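Local coordinates for protein arylmalonate decarboxylase (Bordetella bronchiseptica, PDB 3IXL) that catalyses the decarboxylation of 2-aryl-2-methylmalonates to 2-arylpropionates, releasing carbon dioxide, at residues Arg26-Leu31 against Ala227-Gly232; Val43-Tyr48 against Asp128-Arg133; Ala67-Leu72 against Gly98-Thr103; Leu112-Val117 against Gly234-Glu239. The protein carries 2 engineered substitutions. All blocks are in the same frame, centred on the assembly; numbering follows the deposited sequence.

Contact 1 (Arg26-Leu31 against Ala227-Gly232)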
loop_
_atom_site.group_PDB
_atom_site.type_symbol
_atom_site.label_atom_id
_atom_site.label_comp_id
_atom_site.label_asym_id
_atom_site.label_seq_id
_atom_site.Cartn_x
_atom_site.Cartn_y
_atom_site.Cartn_z
ATOM N N ARG A 26 -8.583 -2.869 -12.667
ATOM C CA ARG A 26 -9.827 -3.353 -12.095
ATOM C C ARG A 26 -10.533 -2.267 -11.282
ATOM O O ARG A 26 -11.727 -2.033 -11.440
ATOM C CB ARG A 26 -9.532 -4.591 -11.250
ATOM C CG ARG A 26 -9.083 -5.792 -12.099
ATOM C CD ARG A 26 -8.523 -6.941 -11.267
ATOM N NE ARG A 26 -9.567 -7.632 -10.519
ATOM C CZ ARG A 26 -9.344 -8.542 -9.571
ATOM N NH1 ARG A 26 -8.099 -8.868 -9.227
ATOM N NH2 ARG A 26 -10.371 -9.114 -8.955
ATOM N N LEU A 27 -9.776 -1.565 -10.451
ATOM C CA LEU A 27 -10.350 -0.515 -9.611
ATOM C C LEU A 27 -10.787 0.712 -10.397
ATOM O O LEU A 27 -11.878 1.247 -10.184
ATOM C CB LEU A 27 -9.342 -0.074 -8.549
ATOM C CG LEU A 27 -8.990 -1.082 -7.461
ATOM C CD1 LEU A 27 -7.769 -0.599 -6.694
ATOM C CD2 LEU A 27 -10.169 -1.268 -6.536
ATOM N N TYR A 28 -9.901 1.164 -11.281
ATOM C CA TYR A 28 -10.070 2.416 -12.003
ATOM C C TYR A 28 -9.784 2.192 -13.483
ATOM O O TYR A 28 -8.804 2.722 -14.008
ATOM C CB TYR A 28 -9.116 3.476 -11.434
ATOM C CG TYR A 28 -9.362 3.832 -9.979
ATOM C CD1 TYR A 28 -8.548 3.320 -8.974
ATOM C CD2 TYR A 28 -10.392 4.705 -9.617
ATOM C CE1 TYR A 28 -8.756 3.651 -7.638
ATOM C CE2 TYR A 28 -10.615 5.046 -8.288
ATOM C CZ TYR A 28 -9.784 4.524 -7.302
ATOM O OH TYR A 28 -9.985 4.835 -5.972
ATOM N N PRO A 29 -10.651 1.418 -14.171
ATOM C CA PRO A 29 -10.363 1.028 -15.552
ATOM C C PRO A 29 -10.257 2.198 -16.516
ATOM O O PRO A 29 -9.607 2.065 -17.554
ATOM C CB PRO A 29 -11.563 0.155 -15.945
ATOM C CG PRO A 29 -12.605 0.429 -14.943
ATOM C CD PRO A 29 -11.918 0.840 -13.684
ATOM N N ASP A 30 -10.865 3.329 -16.175
ATOM C CA ASP A 30 -10.846 4.482 -17.082
ATOM C C ASP A 30 -9.845 5.573 -16.700
ATOM O O ASP A 30 -9.868 6.671 -17.254
ATOM C CB ASP A 30 -12.259 5.011 -17.287
ATOM C CG ASP A 30 -13.179 3.972 -17.938
ATOM O OD1 ASP A 30 -12.672 3.042 -18.621
ATOM O OD2 ASP A 30 -14.406 4.087 -17.769
ATOM N N LEU A 31 -8.942 5.257 -15.771
ATOM C CA LEU A 31 -7.863 6.174 -15.411
ATOM C C LEU A 31 -6.520 5.690 -15.951
ATOM O O LEU A 31 -6.252 4.490 -15.930
ATOM C CB LEU A 31 -7.778 6.352 -13.893
ATOM C CG LEU A 31 -8.968 6.988 -13.183
ATOM C CD1 LEU A 31 -8.564 7.275 -11.745
ATOM C CD2 LEU A 31 -9.444 8.267 -13.857
ATOM N N ALA A 227 -12.500 10.869 -8.576
ATOM C CA ALA A 227 -12.845 9.667 -9.336
ATOM C C ALA A 227 -13.165 8.519 -8.388
ATOM O O ALA A 227 -12.527 8.374 -7.344
ATOM C CB ALA A 227 -11.711 9.282 -10.278
ATOM N N LYS A 228 -14.167 7.724 -8.744
ATOM C CA LYS A 228 -14.612 6.626 -7.883
ATOM C C LYS A 228 -14.294 5.280 -8.512
ATOM O O LYS A 228 -14.319 5.128 -9.733
ATOM C CB LYS A 228 -16.110 6.743 -7.565
ATOM C CG LYS A 228 -16.512 8.019 -6.804
ATOM C CD LYS A 228 -15.725 8.227 -5.499
ATOM C CE LYS A 228 -16.041 9.588 -4.881
ATOM N NZ LYS A 228 -14.953 10.109 -4.008
ATOM N N ALA A 229 -13.970 4.307 -7.669
ATOM C CA ALA A 229 -13.644 2.975 -8.155
ATOM C C ALA A 229 -14.904 2.202 -8.528
ATOM O O ALA A 229 -16.006 2.510 -8.056
ATOM C CB ALA A 229 -12.859 2.201 -7.104
ATOM N N ARG A 230 -14.720 1.183 -9.357
ATOM C CA ARG A 230 -15.776 0.211 -9.599
ATOM C C ARG A 230 -16.156 -0.421 -8.256
ATOM O O ARG A 230 -15.311 -0.501 -7.362
ATOM C CB ARG A 230 -15.303 -0.840 -10.602
ATOM C CG ARG A 230 -15.117 -0.296 -12.021
ATOM C CD ARG A 230 -16.465 -0.069 -12.733
ATOM N NE ARG A 230 -16.288 0.425 -14.101
ATOM C CZ ARG A 230 -16.134 -0.350 -15.172
ATOM N NH1 ARG A 230 -16.142 -1.671 -15.060
ATOM N NH2 ARG A 230 -15.978 0.200 -16.370
ATOM N N PRO A 231 -17.428 -0.835 -8.089
ATOM C CA PRO A 231 -17.888 -1.314 -6.783
ATOM C C PRO A 231 -17.426 -2.727 -6.441
ATOM O O PRO A 231 -17.090 -3.501 -7.334
ATOM C CB PRO A 231 -19.414 -1.286 -6.925
ATOM C CG PRO A 231 -19.635 -1.536 -8.355
ATOM C CD PRO A 231 -18.507 -0.861 -9.094
ATOM N N GLY A 232 -17.427 -3.038 -5.147
ATOM C CA GLY A 232 -17.174 -4.396 -4.667
ATOM C C GLY A 232 -15.757 -4.698 -4.218
ATOM O O GLY A 232 -15.396 -5.867 -4.033
HETATM O O HOH W 1 -13.676 3.338 -11.719
HETATM O O HOH W 2 -11.734 6.737 -5.235
HETATM O O HOH W 3 -16.568 2.855 -16.707
#
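The Tyr28 ring and Ala229 meet face to methyl: CB of Ala229 lies over one face of the ring, offset toward the rim, 4.1 Å from the ring centroid and 25° off its normal, a CH-pi contact. Chi1 of -62° sets Tyr28 CG anti to the carbonyl carbon; beyond it, Tyr28 CE2 comes 3.5 Å from Ala229 N. The hydroxyl is joined to Ala227 O through a water that lies in the ring plane, 2.7 Å from Tyr28 OH. A second flat group is covered similarly. The Arg230 side chain is bent at chi2 and passes obliquely over Pro29, whose CG sits over the centre of the guanidinium, 3.6 Å from Arg230 CZ. The charge of Asp30 stays beyond salt-bridge range, and a water bridges Asp30 OD2 to Arg230 NH2 instead. Between these pairings Arg230 N donates to Leu27 O at 3.0 Å and 159°. The same oxygen accepts a hydrogen bond from a water that also donates to Lys228 O, and Ala229 CA approaches it at 3.2 Å in a CA-H...O contact. At the turn's far end, Leu31 CD1 touches Ala227 CB. The contact thus fastens the end of helix 23-27 to the irregular C-terminal chain, while Val220 of helix 211-222 packs on Tyr28, Leu31 and Ala227, and Phe237 of helix 235-238 covers Leu27, Tyr28 and Ala229.

Contact 2 (Val43-Tyr48 against Asp128-Arg133)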
loop_
_atom_site.group_PDB
_atom_site.type_symbol
_atom_site.label_atom_id
_atom_site.label_comp_id
_atom_site.label_asym_id
_atom_site.label_seq_id
_atom_site.Cartn_x
_atom_site.Cartn_y
_atom_site.Cartn_z
ATOM N N VAL A 43 12.197 -8.225 -0.275
ATOM C CA VAL A 43 11.375 -7.404 0.600
ATOM C C VAL A 43 11.980 -7.513 2.004
ATOM O O VAL A 43 11.443 -8.163 2.892
ATOM C CB VAL A 43 9.875 -7.817 0.512
ATOM C CG1 VAL A 43 9.004 -6.863 1.303
ATOM C CG2 VAL A 43 9.420 -7.881 -0.964
ATOM N N THR A 44 13.144 -6.885 2.161
ATOM C CA THR A 44 13.900 -6.871 3.406
ATOM C C THR A 44 14.596 -5.512 3.477
ATOM O O THR A 44 14.846 -4.905 2.436
ATOM C CB THR A 44 15.023 -7.948 3.431
ATOM O OG1 THR A 44 15.950 -7.699 2.377
ATOM C CG2 THR A 44 14.483 -9.370 3.303
ATOM N N PRO A 45 14.941 -5.047 4.698
ATOM C CA PRO A 45 15.752 -3.828 4.845
ATOM C C PRO A 45 17.020 -3.793 3.985
ATOM O O PRO A 45 17.318 -2.758 3.385
ATOM C CB PRO A 45 16.068 -3.807 6.344
ATOM C CG PRO A 45 14.853 -4.458 6.952
ATOM C CD PRO A 45 14.516 -5.575 6.010
ATOM N N GLU A 46 17.739 -4.908 3.898
ATOM C CA GLU A 46 18.913 -4.979 3.023
ATOM C C GLU A 46 18.521 -4.701 1.573
ATOM O O GLU A 46 19.230 -3.985 0.852
ATOM C CB GLU A 46 19.624 -6.330 3.161
ATOM C CG GLU A 46 19.883 -6.750 4.610
ATOM C CD GLU A 46 18.779 -7.643 5.179
ATOM O OE1 GLU A 46 17.831 -7.124 5.824
ATOM O OE2 GLU A 46 18.869 -8.877 4.974
ATOM N N GLY A 47 17.381 -5.246 1.149
ATOM C CA GLY A 47 16.869 -4.971 -0.186
ATOM C C GLY A 47 16.487 -3.508 -0.354
ATOM O O GLY A 47 16.834 -2.880 -1.359
ATOM N N TYR A 48 15.780 -2.958 0.628
ATOM C CA TYR A 48 15.363 -1.558 0.548
ATOM C C TYR A 48 16.563 -0.629 0.424
ATOM O O TYR A 48 16.546 0.307 -0.376
ATOM C CB TYR A 48 14.527 -1.131 1.761
ATOM C CG TYR A 48 13.400 -2.070 2.128
ATOM C CD1 TYR A 48 12.627 -2.702 1.149
ATOM C CD2 TYR A 48 13.109 -2.319 3.468
ATOM C CE1 TYR A 48 11.599 -3.583 1.512
ATOM C CE2 TYR A 48 12.104 -3.194 3.838
ATOM C CZ TYR A 48 11.357 -3.827 2.857
ATOM O OH TYR A 48 10.363 -4.695 3.247
ATOM N N ASP A 128 9.483 -11.108 10.136
ATOM C CA ASP A 128 9.195 -10.377 11.366
ATOM C C ASP A 128 9.951 -9.079 11.607
ATOM O O ASP A 128 9.418 -8.191 12.274
ATOM C CB ASP A 128 9.272 -11.300 12.588
ATOM C CG ASP A 128 8.031 -12.156 12.742
ATOM O OD1 ASP A 128 6.984 -11.853 12.108
ATOM O OD2 ASP A 128 8.091 -13.143 13.508
ATOM N N ASP A 129 11.155 -8.934 11.061
ATOM C CA ASP A 129 11.836 -7.639 11.191
ATOM C C ASP A 129 10.975 -6.564 10.537
ATOM O O ASP A 129 10.816 -5.473 11.082
ATOM C CB ASP A 129 13.236 -7.656 10.565
ATOM C CG ASP A 129 13.995 -6.334 10.758
ATOM O OD1 ASP A 129 13.739 -5.610 11.742
ATOM O OD2 ASP A 129 14.862 -6.045 9.915
ATOM N N VAL A 130 10.428 -6.884 9.370
ATOM C CA VAL A 130 9.564 -5.947 8.665
ATOM C C VAL A 130 8.233 -5.756 9.421
ATOM O O VAL A 130 7.749 -4.630 9.540
ATOM C CB VAL A 130 9.357 -6.379 7.201
ATOM C CG1 VAL A 130 8.422 -5.417 6.472
ATOM C CG2 VAL A 130 10.700 -6.435 6.468
ATOM N N ASN A 131 7.668 -6.839 9.976
ATOM C CA ASN A 131 6.452 -6.723 10.784
ATOM C C ASN A 131 6.614 -5.842 12.019
ATOM O O ASN A 131 5.716 -5.073 12.355
ATOM C CB ASN A 131 5.928 -8.105 11.177
ATOM C CG ASN A 131 5.478 -8.904 9.981
ATOM O OD1 ASN A 131 4.909 -8.342 9.041
ATOM N ND2 ASN A 131 5.742 -10.214 9.989
ATOM N N GLU A 132 7.773 -5.948 12.673
ATOM C CA GLU A 132 8.077 -5.116 13.834
ATOM C C GLU A 132 8.153 -3.651 13.432
ATOM O O GLU A 132 7.644 -2.784 14.137
ATOM C CB GLU A 132 9.395 -5.546 14.482
ATOM C CG GLU A 132 9.317 -6.877 15.211
ATOM C CD GLU A 132 10.634 -7.286 15.859
ATOM O OE1 GLU A 132 10.673 -8.379 16.467
ATOM O OE2 GLU A 132 11.625 -6.527 15.776
ATOM N N ARG A 133 8.777 -3.382 12.284
ATOM C CA ARG A 133 8.887 -2.015 11.783
ATOM C C ARG A 133 7.523 -1.442 11.407
ATOM O O ARG A 133 7.248 -0.264 11.648
ATOM C CB ARG A 133 9.851 -1.958 10.596
ATOM C CG ARG A 133 11.309 -2.237 10.989
ATOM C CD ARG A 133 12.158 -2.534 9.768
ATOM N NE ARG A 133 13.494 -3.048 10.085
ATOM C CZ ARG A 133 14.632 -2.401 9.861
ATOM N NH1 ARG A 133 14.640 -1.185 9.328
ATOM N NH2 ARG A 133 15.776 -2.995 10.176
#
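Pro45, in the first turn of helix 45-51, faces the first turn of helix 128-140, and the backbones come nearest at Thr44 and Val130, with CA atoms 6.9 Å apart. No hydrogen bond crosses between the segments; Pro45 carries most of the contact. Its CG lies over the centre of the Arg133 guanidinium, 3.6 Å from Arg133 CZ, and also meets the carboxylate of Asp129, 3.4 Å from Asp129 OD2. Pro45 CD touches Val130 CG2 at 3.9 Å. That same methyl also meets the Tyr48 hydroxyl, 3.7 Å from Tyr48 OH. Val130 has CG1 anti to the backbone N (chi1 179°) and CG2 beside that nitrogen, and both methyls lie near the tyrosine oxygen. The Tyr48 ring is covered within its own segment by Thr44 O, 3.1 Å above its plane and over its centre, while Tyr48 OH is hydrogen-bonded to Ser76, a residue of the phenylacetate pocket. Thr44 is the N-cap of helix 45-51, its OG1 accepting from Gly47 N and hydrogen-bonded also to Ser42 OG. Val43 has its side chain about 4 Å from the bound 2-phenylacetic acid, so this junction borders the ligand site. The guanidinium under Pro45 is held from two sources: within its helix Arg133 NE donates to Asp129 OD1 at 3.1 Å and 168°, from above the carboxylate plane, and from outside it Tyr80 O is hydrogen-bonded to Arg133 NH1. The chemistry implies an apolar proline ring set over a salt bridge internal to helix 128-140, whose opposite charges probably offset each other locally.

Contact 3 (Ala67-Leu72 against Gly98-Thr103)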
loop_
_atom_site.group_PDB
_atom_site.type_symbol
_atom_site.label_atom_id
_atom_site.label_comp_id
_atom_site.label_asym_id
_atom_site.label_seq_id
_atom_site.Cartn_x
_atom_site.Cartn_y
_atom_site.Cartn_z
ATOM N N ALA A 67 3.241 13.078 -15.470
ATOM C CA ALA A 67 2.440 12.658 -14.323
ATOM C C ALA A 67 1.895 13.852 -13.561
ATOM O O ALA A 67 2.608 14.847 -13.376
ATOM C CB ALA A 67 3.263 11.787 -13.390
ATOM N N ALA A 68 0.650 13.743 -13.106
ATOM C CA ALA A 68 0.034 14.794 -12.286
ATOM C C ALA A 68 0.306 14.577 -10.799
ATOM O O ALA A 68 0.261 15.525 -10.009
ATOM C CB ALA A 68 -1.464 14.851 -12.539
ATOM N N VAL A 69 0.546 13.321 -10.419
ATOM C CA VAL A 69 0.876 12.951 -9.041
ATOM C C VAL A 69 1.831 11.766 -9.103
ATOM O O VAL A 69 1.841 11.024 -10.097
ATOM C CB VAL A 69 -0.372 12.547 -8.226
ATOM C CG1 VAL A 69 -1.419 13.662 -8.204
ATOM C CG2 VAL A 69 -0.971 11.312 -8.776
ATOM N N VAL A 70 2.651 11.601 -8.068
ATOM C CA VAL A 70 3.548 10.456 -7.989
ATOM C C VAL A 70 3.344 9.756 -6.658
ATOM O O VAL A 70 3.313 10.414 -5.608
ATOM C CB VAL A 70 5.017 10.887 -8.120
ATOM C CG1 VAL A 70 5.945 9.708 -7.843
ATOM C CG2 VAL A 70 5.272 11.460 -9.530
ATOM N N SER A 71 3.181 8.433 -6.701
ATOM C CA SER A 71 3.124 7.624 -5.487
ATOM C C SER A 71 4.221 6.581 -5.474
ATOM O O SER A 71 4.417 5.867 -6.462
ATOM C CB SER A 71 1.777 6.913 -5.365
ATOM O OG SER A 71 1.813 6.054 -4.232
ATOM N N LEU A 72 4.929 6.487 -4.355
ATOM C CA LEU A 72 5.832 5.373 -4.126
ATOM C C LEU A 72 4.978 4.194 -3.670
ATOM O O LEU A 72 4.515 4.151 -2.522
ATOM C CB LEU A 72 6.888 5.725 -3.070
ATOM C CG LEU A 72 7.800 4.574 -2.635
ATOM C CD1 LEU A 72 8.553 3.972 -3.814
ATOM C CD2 LEU A 72 8.799 5.025 -1.581
ATOM N N GLY A 98 7.944 19.096 -8.057
ATOM C CA GLY A 98 6.907 20.121 -8.007
ATOM C C GLY A 98 5.494 19.562 -8.049
ATOM O O GLY A 98 4.538 20.303 -8.285
ATOM N N LEU A 99 5.360 18.259 -7.798
ATOM C CA LEU A 99 4.076 17.567 -7.916
ATOM C C LEU A 99 3.568 17.077 -6.574
ATOM O O LEU A 99 4.364 16.843 -5.675
ATOM C CB LEU A 99 4.221 16.328 -8.804
ATOM C CG LEU A 99 4.557 16.498 -10.286
ATOM C CD1 LEU A 99 4.662 15.119 -10.927
ATOM C CD2 LEU A 99 3.515 17.363 -10.997
ATOM N N PRO A 100 2.249 16.856 -6.457
ATOM C CA PRO A 100 1.728 16.131 -5.291
ATOM C C PRO A 100 2.352 14.739 -5.265
ATOM O O PRO A 100 2.317 14.021 -6.277
ATOM C CB PRO A 100 0.232 16.015 -5.580
ATOM C CG PRO A 100 -0.052 17.094 -6.606
ATOM C CD PRO A 100 1.186 17.235 -7.407
ATOM N N CYS A 101 2.955 14.382 -4.140
ATOM C CA CYS A 101 3.583 13.085 -3.976
ATOM C C CYS A 101 3.050 12.398 -2.737
ATOM O O CYS A 101 2.650 13.040 -1.762
ATOM C CB CYS A 101 5.096 13.234 -3.862
ATOM S SG CYS A 101 5.890 13.775 -5.399
ATOM N N THR A 102 3.051 11.074 -2.787
ATOM C CA THR A 102 2.587 10.270 -1.670
ATOM C C THR A 102 3.306 8.927 -1.654
ATOM O O THR A 102 4.144 8.652 -2.514
ATOM C CB THR A 102 1.052 10.111 -1.708
ATOM O OG1 THR A 102 0.609 9.521 -0.483
ATOM C CG2 THR A 102 0.596 9.283 -2.928
ATOM N N THR A 103 3.007 8.109 -0.649
ATOM C CA THR A 103 3.595 6.774 -0.525
ATOM C C THR A 103 2.504 5.796 -0.106
ATOM O O THR A 103 1.460 6.193 0.432
ATOM C CB THR A 103 4.683 6.681 0.557
ATOM O OG1 THR A 103 4.077 6.752 1.856
ATOM C CG2 THR A 103 5.769 7.761 0.397
#
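Three backbone hydrogen bonds join Val69-Leu72 to Pro100-Thr103. Val70 N donates to Pro100 O at 3.0 Å, Val70 O accepts from Thr102 N at 2.9 Å, and Leu72 N donates to Thr102 O at 2.9 Å. Val70 thus uses both its N-H and its C=O toward the same neighbour, while Thr102 does likewise in return. CA-H...O contacts fill the spaces of the ladder, the shortest being Cys101 CA to Val70 O at 3.1 Å. Val70 pairs with Cys101, Ser71 with Thr102 and Leu72 with Thr103, all parallel, and the short strand axes differ in direction by 21°. The connection between them runs through helices 75-79 and 83-97, a beta-alpha-beta crossover that places strand 101-103 at one margin of a four-stranded parallel sheet; on its other side strand 67-72 bonds to strand 8-13. On the Ser71 and Thr102 face, Thr102 CG2 lies 3.6 Å from Ser71 CB, and Thr102 OG1, anti to the backbone N (chi1 -170°), bonds to Asp218. The other face is more apolar: Val70 CB meets Cys101 SG, and helix 83-97 lies over both through Met93. At the strand entrance the side chains of Val70 and Leu99 cross at about a right angle, Val70 CG2 4.0 Å from Leu99 CD1. Those of Val69 and Pro100 cross likewise, Val69 CG1 3.9 Å from Pro100 CB, with Leu222 of helix 211-222 beyond the proline.

Contact 4 (Leu112-Val117 against Gly234-Glu239)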
loop_
_atom_site.group_PDB
_atom_site.type_symbol
_atom_site.label_atom_id
_atom_site.label_comp_id
_atom_site.label_asym_id
_atom_site.label_seq_id
_atom_site.Cartn_x
_atom_site.Cartn_y
_atom_site.Cartn_z
ATOM N N LEU A 112 -6.943 3.732 6.795
ATOM C CA LEU A 112 -7.335 3.329 8.143
ATOM C C LEU A 112 -8.112 4.432 8.849
ATOM O O LEU A 112 -9.157 4.174 9.455
ATOM C CB LEU A 112 -6.113 2.905 8.970
ATOM C CG LEU A 112 -5.466 1.590 8.507
ATOM C CD1 LEU A 112 -4.062 1.442 9.084
ATOM C CD2 LEU A 112 -6.332 0.381 8.881
ATOM N N ARG A 113 -7.624 5.661 8.748
ATOM C CA ARG A 113 -8.329 6.798 9.350
ATOM C C ARG A 113 -9.696 7.041 8.713
ATOM O O ARG A 113 -10.680 7.277 9.417
ATOM C CB ARG A 113 -7.463 8.048 9.313
ATOM C CG ARG A 113 -6.310 7.952 10.313
ATOM C CD ARG A 113 -5.242 8.980 10.043
ATOM N NE ARG A 113 -4.064 8.763 10.879
ATOM C CZ ARG A 113 -2.854 9.244 10.606
ATOM N NH1 ARG A 113 -2.655 9.961 9.505
ATOM N NH2 ARG A 113 -1.838 8.995 11.426
ATOM N N ALA A 114 -9.765 6.941 7.392
ATOM C CA ALA A 114 -11.032 7.096 6.672
ATOM C C ALA A 114 -12.095 6.110 7.157
ATOM O O ALA A 114 -13.296 6.402 7.115
ATOM C CB ALA A 114 -10.809 6.918 5.166
ATOM N N LEU A 115 -11.653 4.929 7.582
ATOM C CA LEU A 115 -12.563 3.870 8.012
ATOM C C LEU A 115 -12.715 3.803 9.534
ATOM O O LEU A 115 -13.348 2.875 10.049
ATOM C CB LEU A 115 -12.124 2.517 7.440
ATOM C CG LEU A 115 -12.299 2.425 5.925
ATOM C CD1 LEU A 115 -11.434 1.337 5.334
ATOM C CD2 LEU A 115 -13.781 2.202 5.579
ATOM N N GLY A 116 -12.142 4.779 10.237
ATOM C CA GLY A 116 -12.268 4.865 11.696
ATOM C C GLY A 116 -11.559 3.751 12.445
ATOM O O GLY A 116 -11.995 3.339 13.520
ATOM N N VAL A 117 -10.453 3.275 11.887
ATOM C CA VAL A 117 -9.704 2.186 12.492
ATOM C C VAL A 117 -8.571 2.749 13.339
ATOM O O VAL A 117 -7.669 3.398 12.822
ATOM C CB VAL A 117 -9.151 1.228 11.411
ATOM C CG1 VAL A 117 -8.324 0.118 12.046
ATOM C CG2 VAL A 117 -10.283 0.641 10.597
ATOM N N GLY A 234 -14.358 -3.188 -1.453
ATOM C CA GLY A 234 -14.246 -2.896 -0.032
ATOM C C GLY A 234 -14.815 -1.556 0.364
ATOM O O GLY A 234 -14.976 -0.663 -0.477
ATOM N N ARG A 235 -15.072 -1.416 1.657
ATOM C CA ARG A 235 -15.597 -0.181 2.220
ATOM C C ARG A 235 -14.746 1.058 1.937
ATOM O O ARG A 235 -15.275 2.163 1.821
ATOM C CB ARG A 235 -15.818 -0.360 3.719
ATOM C CG ARG A 235 -17.037 -1.248 4.009
ATOM C CD ARG A 235 -17.143 -1.675 5.449
ATOM N NE ARG A 235 -17.153 -0.547 6.370
ATOM C CZ ARG A 235 -17.140 -0.680 7.691
ATOM N NH1 ARG A 235 -17.140 -1.892 8.236
ATOM N NH2 ARG A 235 -17.133 0.394 8.465
ATOM N N LEU A 236 -13.430 0.888 1.824
ATOM C CA LEU A 236 -12.572 2.035 1.531
ATOM C C LEU A 236 -13.076 2.757 0.282
ATOM O O LEU A 236 -13.187 3.994 0.247
ATOM C CB LEU A 236 -11.115 1.598 1.330
ATOM C CG LEU A 236 -10.158 2.762 1.060
ATOM C CD1 LEU A 236 -10.084 3.745 2.217
ATOM C CD2 LEU A 236 -8.763 2.239 0.718
ATOM N N PHE A 237 -13.398 1.973 -0.739
ATOM C CA PHE A 237 -13.842 2.522 -2.006
ATOM C C PHE A 237 -15.314 2.861 -2.005
ATOM O O PHE A 237 -15.711 3.922 -2.501
ATOM C CB PHE A 237 -13.554 1.536 -3.135
ATOM C CG PHE A 237 -12.103 1.257 -3.308
ATOM C CD1 PHE A 237 -11.517 0.138 -2.727
ATOM C CD2 PHE A 237 -11.298 2.145 -4.009
ATOM C CE1 PHE A 237 -10.148 -0.104 -2.871
ATOM C CE2 PHE A 237 -9.930 1.909 -4.159
ATOM C CZ PHE A 237 -9.355 0.794 -3.593
ATOM N N ASP A 238 -16.124 1.958 -1.468
ATOM C CA ASP A 238 -17.562 2.086 -1.646
ATOM C C ASP A 238 -18.202 3.108 -0.718
ATOM O O ASP A 238 -19.323 3.562 -0.978
ATOM C CB ASP A 238 -18.238 0.717 -1.596
ATOM C CG ASP A 238 -17.887 -0.144 -2.807
ATOM O OD1 ASP A 238 -17.234 0.368 -3.760
ATOM O OD2 ASP A 238 -18.243 -1.343 -2.800
ATOM N N GLU A 239 -17.488 3.508 0.329
ATOM C CA GLU A 239 -18.031 4.510 1.252
ATOM C C GLU A 239 -17.758 5.951 0.810
ATOM O O GLU A 239 -17.269 6.786 1.577
ATOM C CB GLU A 239 -17.608 4.217 2.687
ATOM C CG GLU A 239 -18.268 2.949 3.202
ATOM C CD GLU A 239 -17.980 2.652 4.658
ATOM O OE1 GLU A 239 -17.237 3.407 5.318
ATOM O OE2 GLU A 239 -18.510 1.638 5.155
#
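Leu115 packs its branched end against Leu236 and Arg235, and the apolar part of the contact is nearly all its work. The two leucines cross at about a right angle, Leu115 CD1 lying 4.0 Å from Leu236 CB. The other branch, Leu115 CD2, comes up beside Arg235 CB at 3.8 Å and also nears the Glu239 carboxylate, 3.7 Å from Glu239 OE1. A looser touch, Ala114 CB to Leu236 CD1 at 4.4 Å, completes the apolar set. Beyond this contact the Leu236 side chain packs on Ala214 and Trp217 of helix 211-222, while Leu115 also touches Val209 of strand 208-210.

Leu115 sits at a helix end, while Arg235 and Leu236 lie in a short helix. Helix 104-114 finishes in a Schellman motif with Gly116, of positive phi, as its C-prime residue: Val117 N bonds to Leu112 O and Gly116 N to Arg113 O. Leu115, the first residue past the helical backbone angles, is held within this turn. Across from it stands the short helix 235-238, with Gly234 at its N-cap and Asp238 N bonding to Gly234 O.

No hydrogen bond crosses between the segments; the salt bridge lies within 234-239. Arg235 NE donates to Glu239 OE2 at 2.8 Å, spanning one turn and meeting the carboxylate from 43° above its plane, and the bond is bent, with an angle of 138° at the hydrogen. In the first turn of the helix Arg235 N is hydrogen-bonded to Glu201 OE1.

How the contacts relate
From the N terminus, the chain opens contact 1 at 26-31 and contact 2 at 43-48, then makes contact 3 wholly between 67 and 103. Contact 3, the shortest of the loops, sits within the spans of both. Contact 4 opens at 112-117, before contact 2 closes at 128-133, so these two cross. Contact 1 closes only at 227-232, enclosing contacts 2 and 3 and crossing contact 4, which closes just afterwards at 234-239. Contacts 1 and 4 touch, with a probable hydrogen bond from Gly232 N to Asp238 OD2, and tie the C-terminal chain to the ends of helices 23-27 and 104-114; contact 2, across the chain's centre, joins helices near the ligand.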